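Beta-hexosaminidase Amuc_2018 (Akkermansia muciniphila, PDB 6JEB) hydrolyses terminal non-reducing N-acetylglucosamine and N-acetylgalactosamine units from beta-N-acetylhexosaminides, including unbranched N-glycans and chitobiose, as a glycoside hydrolase of family 20. Local coordinates at residues A218-E223 / E258-L263; H193-H198 / P210-R215; Y350-F355 / P398-R403; G318-A323 / N342-S347. All coordinates share one frame; numbering follows the deposited sequence.

Contact 1: A218-E223 / E258-L263; sequences AGNSKE and EAPTEL. With ACM (acetamide), chain C.
Beside the active site of the family 20 barrel, the loop 218-223 runs past the segment that starts at the active-site E258, and N220 and K222 make the direct polar contacts with it. N220 ND2 donates to the backbone O of E258 at 3.1 Å; the acceptor lies in the plane of the N220 amide, whereas the donor stands above the carbonyl plane of E258. The same ND2 also donates to a water that in turn donates to E258 OE1. On the other branch of the amide, N220 OD1 meets P260 CG tip to tip at 3.5 Å. The extended chain of K222 carries NZ to E262 OE1, a salt bridge of 2.9 Å on the syn side of the carboxylate, while E262 OE2 pairs with K266. An alanine in place of E262 would probably leave the ammonium groups of K222 and K266 without their shared counter-charge. L263 CD1 packs 3.4 Å from K222 O, and a second water ties that oxygen to P260 O and L263 N. E258 OE1 is hydrogen-bonded to H193 NE2 and stands 3.3 Å from the acetamide N. The loop 218-223, which lies between helices 195-200 and 230-246, thus runs alongside the start of helix 262-266, while A259 and T261 pack on helix 282-299.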
loop_
_atom_site.group_PDB
_atom_site.type_symbol
_atom_site.label_atom_id
_atom_site.label_comp_id
_atom_site.label_asym_id
_atom_site.label_seq_id
_atom_site.Cartn_x
_atom_site.Cartn_y
_atom_site.Cartn_z
ATOM N N ALA A 218 16.932 9.153 -9.032
ATOM C CA ALA A 218 16.222 7.912 -9.294
ATOM C C ALA A 218 17.139 6.964 -10.061
ATOM O O ALA A 218 18.365 7.088 -9.998
ATOM C CB ALA A 218 14.928 8.192 -10.064
ATOM N N GLY A 219 16.574 6.006 -10.773
ATOM C CA GLY A 219 17.384 5.027 -11.458
ATOM C C GLY A 219 17.686 3.822 -10.589
ATOM O O GLY A 219 17.429 3.790 -9.382
ATOM N N ASN A 220 18.272 2.817 -11.226
ATOM C CA ASN A 220 18.436 1.499 -10.633
ATOM C C ASN A 220 19.828 1.356 -10.034
ATOM O O ASN A 220 20.827 1.758 -10.643
ATOM C CB ASN A 220 18.207 0.422 -11.705
ATOM C CG ASN A 220 18.423 -1.000 -11.186
ATOM O OD1 ASN A 220 19.423 -1.647 -11.516
ATOM N ND2 ASN A 220 17.481 -1.496 -10.389
ATOM N N SER A 221 19.884 0.793 -8.832
ATOM C CA SER A 221 21.135 0.426 -8.188
ATOM C C SER A 221 21.365 -1.072 -8.344
ATOM O O SER A 221 20.432 -1.869 -8.202
ATOM C CB SER A 221 21.074 0.769 -6.700
ATOM O OG SER A 221 22.181 0.203 -6.016
ATOM N N LYS A 222 22.607 -1.451 -8.650
ATOM C CA LYS A 222 22.986 -2.855 -8.758
ATOM C C LYS A 222 23.494 -3.436 -7.445
ATOM O O LYS A 222 23.878 -4.612 -7.414
ATOM C CB LYS A 222 24.066 -3.038 -9.834
ATOM C CG LYS A 222 23.657 -2.592 -11.229
ATOM C CD LYS A 222 24.818 -2.733 -12.209
ATOM C CE LYS A 222 24.403 -2.337 -13.619
ATOM N NZ LYS A 222 25.533 -2.439 -14.591
ATOM N N GLU A 223 23.505 -2.654 -6.365
ATOM C CA GLU A 223 24.117 -3.075 -5.105
ATOM C C GLU A 223 23.195 -4.041 -4.365
ATOM O O GLU A 223 22.156 -3.637 -3.833
ATOM C CB GLU A 223 24.414 -1.850 -4.246
ATOM C CG GLU A 223 25.456 -0.926 -4.839
ATOM C CD GLU A 223 26.821 -1.579 -4.927
ATOM O OE1 GLU A 223 27.093 -2.504 -4.130
ATOM O OE2 GLU A 223 27.625 -1.168 -5.789
ATOM N N GLU A 258 13.446 -5.195 -8.788
ATOM C CA GLU A 258 14.513 -4.518 -9.530
ATOM C C GLU A 258 15.886 -4.822 -8.941
ATOM O O GLU A 258 16.673 -3.923 -8.623
ATOM C CB GLU A 258 14.254 -3.012 -9.632
ATOM C CG GLU A 258 12.901 -2.692 -10.259
ATOM C CD GLU A 258 12.564 -1.212 -10.239
ATOM O OE1 GLU A 258 12.845 -0.540 -9.225
ATOM O OE2 GLU A 258 11.998 -0.717 -11.236
ATOM N N ALA A 259 16.163 -6.119 -8.788
ATOM C CA ALA A 259 17.390 -6.617 -8.169
ATOM C C ALA A 259 18.189 -7.384 -9.218
ATOM O O ALA A 259 18.231 -8.625 -9.194
ATOM C CB ALA A 259 17.082 -7.491 -6.954
ATOM N N PRO A 260 18.850 -6.681 -10.141
ATOM C CA PRO A 260 19.688 -7.377 -11.122
ATOM C C PRO A 260 20.841 -8.063 -10.407
ATOM O O PRO A 260 21.345 -7.578 -9.393
ATOM C CB PRO A 260 20.191 -6.242 -12.017
ATOM C CG PRO A 260 20.230 -5.058 -11.116
ATOM C CD PRO A 260 19.037 -5.219 -10.198
ATOM N N THR A 261 21.262 -9.206 -10.940
ATOM C CA THR A 261 22.174 -10.070 -10.200
ATOM C C THR A 261 23.617 -10.002 -10.686
ATOM O O THR A 261 24.433 -10.828 -10.264
ATOM C CB THR A 261 21.668 -11.509 -10.212
ATOM O OG1 THR A 261 21.393 -11.895 -11.559
ATOM C CG2 THR A 261 20.394 -11.638 -9.372
ATOM N N GLU A 262 23.951 -9.021 -11.527
ATOM C CA GLU A 262 25.306 -8.876 -12.057
ATOM C C GLU A 262 26.373 -8.956 -10.966
ATOM O O GLU A 262 27.389 -9.642 -11.128
ATOM C CB GLU A 262 25.409 -7.545 -12.803
ATOM C CG GLU A 262 26.811 -7.180 -13.233
ATOM C CD GLU A 262 26.894 -5.777 -13.799
ATOM O OE1 GLU A 262 25.853 -5.251 -14.245
ATOM O OE2 GLU A 262 28.000 -5.197 -13.789
ATOM N N LEU A 263 26.170 -8.250 -9.848
ATOM C CA LEU A 263 27.217 -8.226 -8.828
ATOM C C LEU A 263 27.298 -9.536 -8.050
ATOM O O LEU A 263 28.392 -9.923 -7.623
ATOM C CB LEU A 263 27.070 -7.016 -7.899
ATOM C CG LEU A 263 27.248 -5.655 -8.583
ATOM C CD1 LEU A 263 27.308 -4.519 -7.555
ATOM C CD2 LEU A 263 28.489 -5.642 -9.472
HETATM C C1 ACM C . 8.483 -1.374 -7.923
HETATM O O ACM C . 7.790 -0.678 -8.594
HETATM N N ACM C . 9.892 -1.135 -7.928
HETATM C C2 ACM C . 7.956 -2.510 -7.065
HETATM O O HOH W 1 15.461 0.736 -9.520
HETATM O O HOH W 2 18.099 -2.373 -6.897
HETATM O O HOH W 3 23.859 -6.742 -9.142
#

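Contact 2: H193-H198 / P210-R215; sequences HNQALH and PDMNVR
Q195 supplies both hydrogen bonds between the first turn of helix 195-200 and the loop 210-215. Its amide works in both directions: NE2 donates to N213 O at 2.9 Å, nearly straight at 172°, and OE1 accepts from R215 NH1, also at 2.9 Å. CG of Q195 is anti to the backbone N (chi1 -173°), and the chain runs on extended to the loop. The OE1 bond lies in the amide plane and close to the guanidinium plane, although these two flat groups stand 81° apart. With both ends held, the amide is fixed in its rotation; R215 NE is taken up by A218 O.

The aromatic contact belongs to M212 and H198. In one of the two modelled conformers of M212, bends at chi2 and chi3 fold the chain back, and its CE sits over the centre of one face of the imidazole, a CH-pi contact of 4.0 Å to the centroid. M212 CB touches H198 CD2, F205 stacks on the same ring, and H198 NE2 bonds to the backbone N of K209.

Apolar packing adds A196 CB against V214 CG1 at 4.1 Å. Helix 195-200 begins two residues after H193, whose imidazole bonds to D130 and E258, so the arrangement is a loop packed against a short helix beside the charge relay of a family 20 catalytic barrel.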
loop_
_atom_site.group_PDB
_atom_site.type_symbol
_atom_site.label_atom_id
_atom_site.label_comp_id
_atom_site.label_asym_id
_atom_site.label_seq_id
_atom_site.Cartn_x
_atom_site.Cartn_y
_atom_site.Cartn_z
ATOM N N HIS A 193 17.635 -2.278 -4.040
ATOM C CA HIS A 193 17.119 -1.001 -3.553
ATOM C C HIS A 193 17.769 -0.631 -2.222
ATOM O O HIS A 193 17.116 -0.180 -1.276
ATOM C CB HIS A 193 15.587 -1.004 -3.477
ATOM C CG HIS A 193 14.931 -0.715 -4.792
ATOM N ND1 HIS A 193 14.730 0.572 -5.247
ATOM C CD2 HIS A 193 14.462 -1.537 -5.763
ATOM C CE1 HIS A 193 14.146 0.531 -6.433
ATOM N NE2 HIS A 193 13.973 -0.738 -6.771
ATOM N N ASN A 194 19.094 -0.796 -2.176
ATOM C CA ASN A 194 19.832 -0.794 -0.920
ATOM C C ASN A 194 20.985 0.204 -0.914
ATOM O O ASN A 194 21.936 0.030 -0.142
ATOM C CB ASN A 194 20.340 -2.203 -0.589
ATOM C CG ASN A 194 19.519 -2.878 0.494
ATOM O OD1 ASN A 194 18.992 -2.218 1.393
ATOM N ND2 ASN A 194 19.427 -4.201 0.433
ATOM N N GLN A 195 20.928 1.259 -1.733
ATOM C CA GLN A 195 22.050 2.199 -1.731
ATOM C C GLN A 195 22.209 2.885 -0.378
ATOM O O GLN A 195 23.337 3.154 0.051
ATOM C CB GLN A 195 21.944 3.223 -2.858
ATOM C CG GLN A 195 23.204 4.089 -2.959
ATOM C CD GLN A 195 23.285 4.859 -4.252
ATOM O OE1 GLN A 195 22.790 4.402 -5.287
ATOM N NE2 GLN A 195 23.907 6.041 -4.208
ATOM N N ALA A 196 21.101 3.173 0.315
ATOM C CA ALA A 196 21.216 3.827 1.616
ATOM C C ALA A 196 21.888 2.903 2.627
ATOM O O ALA A 196 22.775 3.332 3.383
ATOM C CB ALA A 196 19.845 4.305 2.106
ATOM N N LEU A 197 21.504 1.623 2.628
ATOM C CA LEU A 197 22.162 0.653 3.495
ATOM C C LEU A 197 23.645 0.521 3.154
ATOM O O LEU A 197 24.486 0.393 4.054
ATOM C CB LEU A 197 21.448 -0.701 3.398
ATOM C CG LEU A 197 21.971 -1.822 4.305
ATOM C CD1 LEU A 197 21.877 -1.439 5.779
ATOM C CD2 LEU A 197 21.231 -3.136 4.024
ATOM N N HIS A 198 23.990 0.566 1.860
ATOM C CA HIS A 198 25.395 0.486 1.460
ATOM C C HIS A 198 26.177 1.698 1.949
ATOM O O HIS A 198 27.328 1.567 2.381
ATOM C CB HIS A 198 25.504 0.323 -0.063
ATOM C CG HIS A 198 26.868 -0.079 -0.542
ATOM N ND1 HIS A 198 27.060 -1.069 -1.483
ATOM C CD2 HIS A 198 28.104 0.377 -0.220
ATOM C CE1 HIS A 198 28.354 -1.212 -1.713
ATOM N NE2 HIS A 198 29.010 -0.349 -0.957
ATOM N N PRO A 210 33.268 2.200 0.409
ATOM C CA PRO A 210 33.146 3.119 1.555
ATOM C C PRO A 210 32.758 4.537 1.173
ATOM O O PRO A 210 32.183 5.250 2.008
ATOM C CB PRO A 210 34.540 3.069 2.198
ATOM C CG PRO A 210 35.096 1.752 1.781
ATOM C CD PRO A 210 34.556 1.486 0.399
ATOM N N ASP A 211 33.040 4.968 -0.057
ATOM C CA ASP A 211 32.702 6.318 -0.490
ATOM C C ASP A 211 31.251 6.460 -0.928
ATOM O O ASP A 211 30.832 7.576 -1.258
ATOM C CB ASP A 211 33.623 6.757 -1.631
ATOM C CG ASP A 211 35.065 6.903 -1.194
ATOM O OD1 ASP A 211 35.306 7.301 -0.032
ATOM O OD2 ASP A 211 35.961 6.621 -2.019
ATOM N N MET A 212 30.483 5.372 -0.933
ATOM C CA MET A 212 29.098 5.425 -1.382
ATOM C C MET A 212 28.295 6.380 -0.514
ATOM O O MET A 212 28.409 6.361 0.714
ATOM C CB MET A 212 28.478 4.035 -1.248
ATOM C CG MET A 212 27.028 3.969 -1.673
ATOM S SD MET A 212 26.885 3.939 -3.463
ATOM C CE MET A 212 27.572 2.320 -3.817
ATOM N N ASN A 213 27.474 7.204 -1.154
ATOM C CA ASN A 213 26.552 8.089 -0.460
ATOM C C ASN A 213 25.127 7.609 -0.684
ATOM O O ASN A 213 24.843 6.854 -1.615
ATOM C CB ASN A 213 26.691 9.529 -0.963
ATOM C CG ASN A 213 28.060 10.095 -0.704
ATOM O OD1 ASN A 213 28.619 9.917 0.376
ATOM N ND2 ASN A 213 28.620 10.765 -1.699
ATOM N N VAL A 214 24.229 8.057 0.191
ATOM C CA VAL A 214 22.813 7.799 -0.025
ATOM C C VAL A 214 22.405 8.427 -1.355
ATOM O O VAL A 214 22.847 9.527 -1.710
ATOM C CB VAL A 214 21.997 8.340 1.161
ATOM C CG1 VAL A 214 20.493 8.144 0.926
ATOM C CG2 VAL A 214 22.433 7.665 2.463
ATOM N N ARG A 215 21.581 7.713 -2.117
ATOM C CA ARG A 215 21.282 8.133 -3.480
ATOM C C ARG A 215 20.434 9.399 -3.478
ATOM O O ARG A 215 19.528 9.559 -2.651
ATOM C CB ARG A 215 20.553 7.014 -4.224
ATOM C CG ARG A 215 20.703 7.095 -5.736
ATOM C CD ARG A 215 19.966 5.955 -6.413
ATOM N NE ARG A 215 20.046 6.016 -7.868
ATOM C CZ ARG A 215 20.954 5.376 -8.602
ATOM N NH1 ARG A 215 21.891 4.634 -8.016
ATOM N NH2 ARG A 215 20.929 5.484 -9.929
#

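Contact 3: Y350-F355 / P398-R403; sequences YCYLDF and PVWAER. With ACM (acetamide), chain C.
Chi1 of Y352, at -91°, places CG, and chi2 turns the ring so that P398 and W400 meet it; chi1 of W400, at -61°, sets CG anti to the carbonyl carbon, and its indole lies by the tyrosine. They meet in the substrate pocket of the family 20 TIM barrel, where the loop after strand 342-345 comes alongside the C-terminal part of strand 392-399. W400 NE1 stands over one face of the tyrosine, offset toward the rim and 3.1 Å from Y352 CE2; the two planes are inclined at 57°, neither stacked nor edge-to-face. P398 CG adds a contact of 3.6 Å to Y352 CE1. With both neighbours on the same side of its ring, Y352 directs OH to the acetamide O, donating a 2.7 Å hydrogen bond, while W400 CZ2 approaches the same oxygen at 3.6 Å. A phenylalanine in place of Y352 would probably keep the ring packing but leave the acetamide oxygen without this donor, and the ligand less firmly oriented. D257 binds the acetamide as well, and W307 meets the W400 ring.

L353 N, in a type I turn from Y352 to F355, donates to P398 O and joins the backbones. D354 lies beside W400, the two side chains pointing the same way. Its OD1 sits at the edge of the indole near CD1 and has no hydrogen-bonding partner, although it is buried. The other oxygen is better served: a water donates to D354 OD2 and to E402 OE1, at 2.7 Å each, bridging two carboxylates whose nearest oxygens are 4.7 Å apart.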
loop_
_atom_site.group_PDB
_atom_site.type_symbol
_atom_site.label_atom_id
_atom_site.label_comp_id
_atom_site.label_asym_id
_atom_site.label_seq_id
_atom_site.Cartn_x
_atom_site.Cartn_y
_atom_site.Cartn_z
ATOM N N TYR A 350 -2.732 0.653 -13.465
ATOM C CA TYR A 350 -3.929 1.141 -12.788
ATOM C C TYR A 350 -3.651 1.681 -11.393
ATOM O O TYR A 350 -4.411 2.520 -10.889
ATOM C CB TYR A 350 -4.938 -0.001 -12.616
ATOM C CG TYR A 350 -5.437 -0.602 -13.901
ATOM C CD1 TYR A 350 -4.776 -1.672 -14.490
ATOM C CD2 TYR A 350 -6.576 -0.107 -14.525
ATOM C CE1 TYR A 350 -5.226 -2.230 -15.667
ATOM C CE2 TYR A 350 -7.042 -0.665 -15.707
ATOM C CZ TYR A 350 -6.361 -1.725 -16.271
ATOM O OH TYR A 350 -6.810 -2.281 -17.446
ATOM N N CYS A 351 -2.593 1.185 -10.744
ATOM C CA CYS A 351 -2.452 1.310 -9.298
ATOM C C CYS A 351 -1.261 2.134 -8.860
ATOM O O CYS A 351 -1.120 2.386 -7.654
ATOM C CB CYS A 351 -2.309 -0.075 -8.649
ATOM S SG CYS A 351 -3.683 -1.186 -8.966
ATOM N N TYR A 352 -0.393 2.539 -9.784
ATOM C CA TYR A 352 0.801 3.305 -9.439
ATOM C C TYR A 352 0.400 4.774 -9.397
ATOM O O TYR A 352 0.342 5.449 -10.429
ATOM C CB TYR A 352 1.933 2.996 -10.419
ATOM C CG TYR A 352 2.800 1.852 -9.938
ATOM C CD1 TYR A 352 2.236 0.759 -9.274
ATOM C CD2 TYR A 352 4.181 1.860 -10.135
ATOM C CE1 TYR A 352 3.022 -0.289 -8.813
ATOM C CE2 TYR A 352 4.975 0.816 -9.681
ATOM C CZ TYR A 352 4.389 -0.252 -9.013
ATOM O OH TYR A 352 5.176 -1.274 -8.537
ATOM N N LEU A 353 0.112 5.272 -8.193
ATOM C CA LEU A 353 -0.451 6.607 -8.059
ATOM C C LEU A 353 0.609 7.700 -8.058
ATOM O O LEU A 353 0.260 8.883 -7.948
ATOM C CB LEU A 353 -1.364 6.693 -6.832
ATOM C CG LEU A 353 -2.480 5.636 -6.840
ATOM C CD1 LEU A 353 -3.455 5.847 -5.686
ATOM C CD2 LEU A 353 -3.224 5.596 -8.196
ATOM N N ASP A 354 1.887 7.339 -8.193
ATOM C CA ASP A 354 2.892 8.352 -8.481
ATOM C C ASP A 354 2.768 8.890 -9.904
ATOM O O ASP A 354 3.262 9.988 -10.179
ATOM C CB ASP A 354 4.306 7.815 -8.201
ATOM C CG ASP A 354 4.610 6.502 -8.923
ATOM O OD1 ASP A 354 3.717 5.632 -9.021
ATOM O OD2 ASP A 354 5.767 6.328 -9.377
ATOM N N PHE A 355 2.107 8.158 -10.803
ATOM C CA PHE A 355 1.991 8.608 -12.185
ATOM C C PHE A 355 1.019 9.787 -12.253
ATOM O O PHE A 355 0.098 9.884 -11.438
ATOM C CB PHE A 355 1.470 7.476 -13.079
ATOM C CG PHE A 355 2.406 6.280 -13.210
ATOM C CD1 PHE A 355 3.659 6.259 -12.608
ATOM C CD2 PHE A 355 2.007 5.170 -13.940
ATOM C CE1 PHE A 355 4.505 5.150 -12.740
ATOM C CE2 PHE A 355 2.840 4.060 -14.078
ATOM C CZ PHE A 355 4.092 4.052 -13.476
ATOM N N PRO A 398 0.441 1.672 -4.658
ATOM C CA PRO A 398 1.590 2.406 -4.105
ATOM C C PRO A 398 1.598 3.861 -4.544
ATOM O O PRO A 398 1.334 4.189 -5.707
ATOM C CB PRO A 398 2.803 1.674 -4.702
ATOM C CG PRO A 398 2.258 0.414 -5.336
ATOM C CD PRO A 398 0.839 0.699 -5.688
ATOM N N VAL A 399 1.945 4.739 -3.599
ATOM C CA VAL A 399 2.156 6.147 -3.921
ATOM C C VAL A 399 3.649 6.440 -3.802
ATOM O O VAL A 399 4.105 7.070 -2.837
ATOM C CB VAL A 399 1.292 7.088 -3.059
ATOM C CG1 VAL A 399 1.176 8.453 -3.739
ATOM C CG2 VAL A 399 -0.106 6.501 -2.819
ATOM N N TRP A 400 4.418 5.973 -4.783
ATOM C CA TRP A 400 5.868 6.126 -4.742
ATOM C C TRP A 400 6.231 7.603 -4.677
ATOM O O TRP A 400 5.590 8.446 -5.309
ATOM C CB TRP A 400 6.479 5.510 -5.996
ATOM C CG TRP A 400 6.206 4.040 -6.136
ATOM C CD1 TRP A 400 5.326 3.439 -6.999
ATOM C CD2 TRP A 400 6.837 2.987 -5.402
ATOM N NE1 TRP A 400 5.371 2.071 -6.839
ATOM C CE2 TRP A 400 6.298 1.766 -5.871
ATOM C CE3 TRP A 400 7.819 2.957 -4.400
ATOM C CZ2 TRP A 400 6.686 0.533 -5.358
ATOM C CZ3 TRP A 400 8.215 1.728 -3.895
ATOM C CH2 TRP A 400 7.654 0.530 -4.381
ATOM N N ALA A 401 7.275 7.919 -3.908
ATOM C CA ALA A 401 7.507 9.304 -3.518
ATOM C C ALA A 401 8.858 9.856 -3.956
ATOM O O ALA A 401 9.310 10.852 -3.386
ATOM C CB ALA A 401 7.282 9.501 -2.017
ATOM N N GLU A 402 9.507 9.255 -4.961
ATOM C CA GLU A 402 10.714 9.876 -5.510
ATOM C C GLU A 402 10.492 11.365 -5.742
ATOM O O GLU A 402 11.363 12.193 -5.435
ATOM C CB GLU A 402 11.117 9.227 -6.846
ATOM C CG GLU A 402 11.691 7.813 -6.768
ATOM C CD GLU A 402 10.636 6.737 -6.938
ATOM O OE1 GLU A 402 9.460 7.001 -6.614
ATOM O OE2 GLU A 402 10.980 5.631 -7.416
ATOM N N ARG A 403 9.318 11.726 -6.270
ATOM C CA ARG A 403 9.030 13.091 -6.693
ATOM C C ARG A 403 7.896 13.730 -5.892
ATOM O O ARG A 403 7.317 14.724 -6.341
ATOM C CB ARG A 403 8.694 13.124 -8.185
ATOM C CG ARG A 403 9.811 12.652 -9.092
ATOM C CD ARG A 403 10.904 13.698 -9.226
ATOM N NE ARG A 403 11.844 13.326 -10.274
ATOM C CZ ARG A 403 12.734 14.155 -10.804
ATOM N NH1 ARG A 403 12.818 15.406 -10.369
ATOM N NH2 ARG A 403 13.537 13.731 -11.771
HETATM C C1 ACM C . 8.483 -1.374 -7.923
HETATM O O ACM C . 7.790 -0.678 -8.594
HETATM N N ACM C . 9.892 -1.135 -7.928
HETATM C C2 ACM C . 7.956 -2.510 -7.065
HETATM O O HOH W 4 7.884 7.873 -8.600
#

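Contact 4: G318-A323 / N342-S347; sequences GETVYA and NLIMAS
One water is gripped by three groups where strands 320-323 and 342-345 begin: it donates to G318 O, accepts from N342 ND2 at 2.8 Å and bonds to T320 OG1 at 2.6 Å. T320 OG1 also bonds to R393. The strands are parallel neighbours in the eight-stranded TIM barrel, joined through helix 329-339 as a beta-alpha-beta unit. Their ladder is regular, with N342 N to E319 O, V321 N to N342 O, I344 N to V321 O and A323 N to I344 O. A346 N to A323 O, at 2.8 Å, extends it past the end of strand 342-345.

The side chains divide between the two faces of the sheet. T320, Y322, N342 and I344 share one. There I344 and Y322 lie side by side, pointing the same way, and I344 CD1 stands over a face of the phenol, offset toward the rim, in a CH-pi contact of 4.0 Å to the centroid. The same methyl touches T320 CG2 at 3.6 Å. Y322 OH is bonded to Q305, and its ring meets those of H253, W307 and H396.

V321, A323, L343 and M345 occupy the other face, where helix 329-339 covers V321, A323 and L343. In one of the two modelled conformers of L343, CG is anti to the backbone N and chi2 near 62° brings CD1 to V321 CG2 at 3.8 Å and to A323 CB at 3.7 Å.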
loop_
_atom_site.group_PDB
_atom_site.type_symbol
_atom_site.label_atom_id
_atom_site.label_comp_id
_atom_site.label_asym_id
_atom_site.label_seq_id
_atom_site.Cartn_x
_atom_site.Cartn_y
_atom_site.Cartn_z
ATOM N N GLY A 318 2.521 -20.941 -1.162
ATOM C CA GLY A 318 1.856 -20.370 -0.017
ATOM C C GLY A 318 2.222 -18.928 0.268
ATOM O O GLY A 318 1.510 -18.265 1.030
ATOM N N GLU A 319 3.308 -18.426 -0.320
ATOM C CA GLU A 319 3.702 -17.039 -0.116
ATOM C C GLU A 319 2.858 -16.115 -0.993
ATOM O O GLU A 319 2.265 -16.533 -1.991
ATOM C CB GLU A 319 5.198 -16.851 -0.413
ATOM C CG GLU A 319 6.110 -17.541 0.611
ATOM C CD GLU A 319 7.601 -17.515 0.252
ATOM O OE1 GLU A 319 7.947 -17.335 -0.937
ATOM O OE2 GLU A 319 8.432 -17.676 1.173
ATOM N N THR A 320 2.801 -14.846 -0.599
ATOM C CA THR A 320 2.055 -13.818 -1.317
ATOM C C THR A 320 3.011 -12.904 -2.074
ATOM O O THR A 320 4.019 -12.442 -1.518
ATOM C CB THR A 320 1.196 -12.994 -0.349
ATOM O OG1 THR A 320 0.163 -13.827 0.186
ATOM C CG2 THR A 320 0.551 -11.809 -1.061
ATOM N N VAL A 321 2.679 -12.634 -3.339
ATOM C CA VAL A 321 3.441 -11.726 -4.185
ATOM C C VAL A 321 2.507 -10.657 -4.738
ATOM O O VAL A 321 1.293 -10.862 -4.849
ATOM C CB VAL A 321 4.173 -12.472 -5.323
ATOM C CG1 VAL A 321 5.129 -13.529 -4.753
ATOM C CG2 VAL A 321 3.180 -13.100 -6.295
ATOM N N TYR A 322 3.083 -9.503 -5.080
ATOM C CA TYR A 322 2.347 -8.369 -5.631
ATOM C C TYR A 322 2.663 -8.254 -7.117
ATOM O O TYR A 322 3.817 -8.010 -7.490
ATOM C CB TYR A 322 2.771 -7.063 -4.961
ATOM C CG TYR A 322 2.402 -6.889 -3.507
ATOM C CD1 TYR A 322 3.004 -7.648 -2.507
ATOM C CD2 TYR A 322 1.491 -5.915 -3.124
ATOM C CE1 TYR A 322 2.676 -7.453 -1.170
ATOM C CE2 TYR A 322 1.170 -5.712 -1.793
ATOM C CZ TYR A 322 1.767 -6.476 -0.823
ATOM O OH TYR A 322 1.435 -6.253 0.491
ATOM N N ALA A 323 1.640 -8.389 -7.959
ATOM C CA ALA A 323 1.811 -8.170 -9.391
ATOM C C ALA A 323 1.827 -6.675 -9.668
ATOM O O ALA A 323 0.919 -5.952 -9.252
ATOM C CB ALA A 323 0.666 -8.829 -10.163
ATOM N N ASN A 342 -0.157 -16.881 -3.564
ATOM C CA ASN A 342 -1.242 -15.917 -3.463
ATOM C C ASN A 342 -0.804 -14.598 -4.085
ATOM O O ASN A 342 0.387 -14.285 -4.149
ATOM C CB ASN A 342 -1.652 -15.741 -2.005
ATOM C CG ASN A 342 -2.172 -17.040 -1.406
ATOM O OD1 ASN A 342 -3.017 -17.709 -1.998
ATOM N ND2 ASN A 342 -1.646 -17.419 -0.250
ATOM N N LEU A 343 -1.776 -13.822 -4.554
ATOM C CA LEU A 343 -1.481 -12.663 -5.381
ATOM C C LEU A 343 -2.245 -11.448 -4.883
ATOM O O LEU A 343 -3.441 -11.533 -4.597
ATOM C CB LEU A 343 -1.844 -12.942 -6.842
ATOM C CG LEU A 343 -1.478 -11.843 -7.838
ATOM C CD1 LEU A 343 0.028 -11.642 -7.842
ATOM C CD2 LEU A 343 -1.983 -12.184 -9.233
ATOM N N ILE A 344 -1.548 -10.316 -4.789
ATOM C CA ILE A 344 -2.173 -9.017 -4.575
ATOM C C ILE A 344 -1.954 -8.219 -5.854
ATOM O O ILE A 344 -0.838 -8.182 -6.381
ATOM C CB ILE A 344 -1.590 -8.299 -3.344
ATOM C CG1 ILE A 344 -1.976 -9.054 -2.064
ATOM C CG2 ILE A 344 -2.089 -6.861 -3.269
ATOM C CD1 ILE A 344 -1.199 -8.617 -0.827
ATOM N N MET A 345 -3.015 -7.608 -6.369
ATOM C CA MET A 345 -2.951 -6.886 -7.634
ATOM C C MET A 345 -2.525 -5.442 -7.380
ATOM O O MET A 345 -3.248 -4.682 -6.730
ATOM C CB MET A 345 -4.316 -6.937 -8.323
ATOM C CG MET A 345 -4.374 -6.238 -9.670
ATOM S SD MET A 345 -3.098 -6.802 -10.817
ATOM C CE MET A 345 -3.520 -8.535 -11.025
ATOM N N ALA A 346 -1.354 -5.065 -7.906
ATOM C CA ALA A 346 -0.832 -3.705 -7.808
ATOM C C ALA A 346 -0.381 -3.203 -9.176
ATOM O O ALA A 346 0.546 -2.397 -9.270
ATOM C CB ALA A 346 0.309 -3.625 -6.792
ATOM N N SER A 347 -1.038 -3.670 -10.241
ATOM C CA SER A 347 -0.607 -3.386 -11.604
ATOM C C SER A 347 -0.335 -1.904 -11.807
ATOM O O SER A 347 -1.200 -1.059 -11.552
ATOM C CB SER A 347 -1.687 -3.817 -12.587
ATOM O OG SER A 347 -1.444 -3.199 -13.841
HETATM O O HOH W 5 0.085 -16.077 1.472
#

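From the N terminus, contact 2 comes first, closing the short loop between 193-198 and 210-215. Contact 1 then brings 218-223 to 258-263, across helix 230-246 and strand 251-253. Contact 4 pairs the strands either side of helix 329-339, and contact 3 joins the following loop to the end region of strand 392-399. The four run in series, none enclosing or crossing another. Contacts 1 and 2 meet at the pair E258 and H193; contacts 3 and 4 meet where Y352 CE1 packs on A346 O. Contacts 1 and 3 both reach the acetamide in the pocket of the barrel, while contacts 2 and 4 adjoin them.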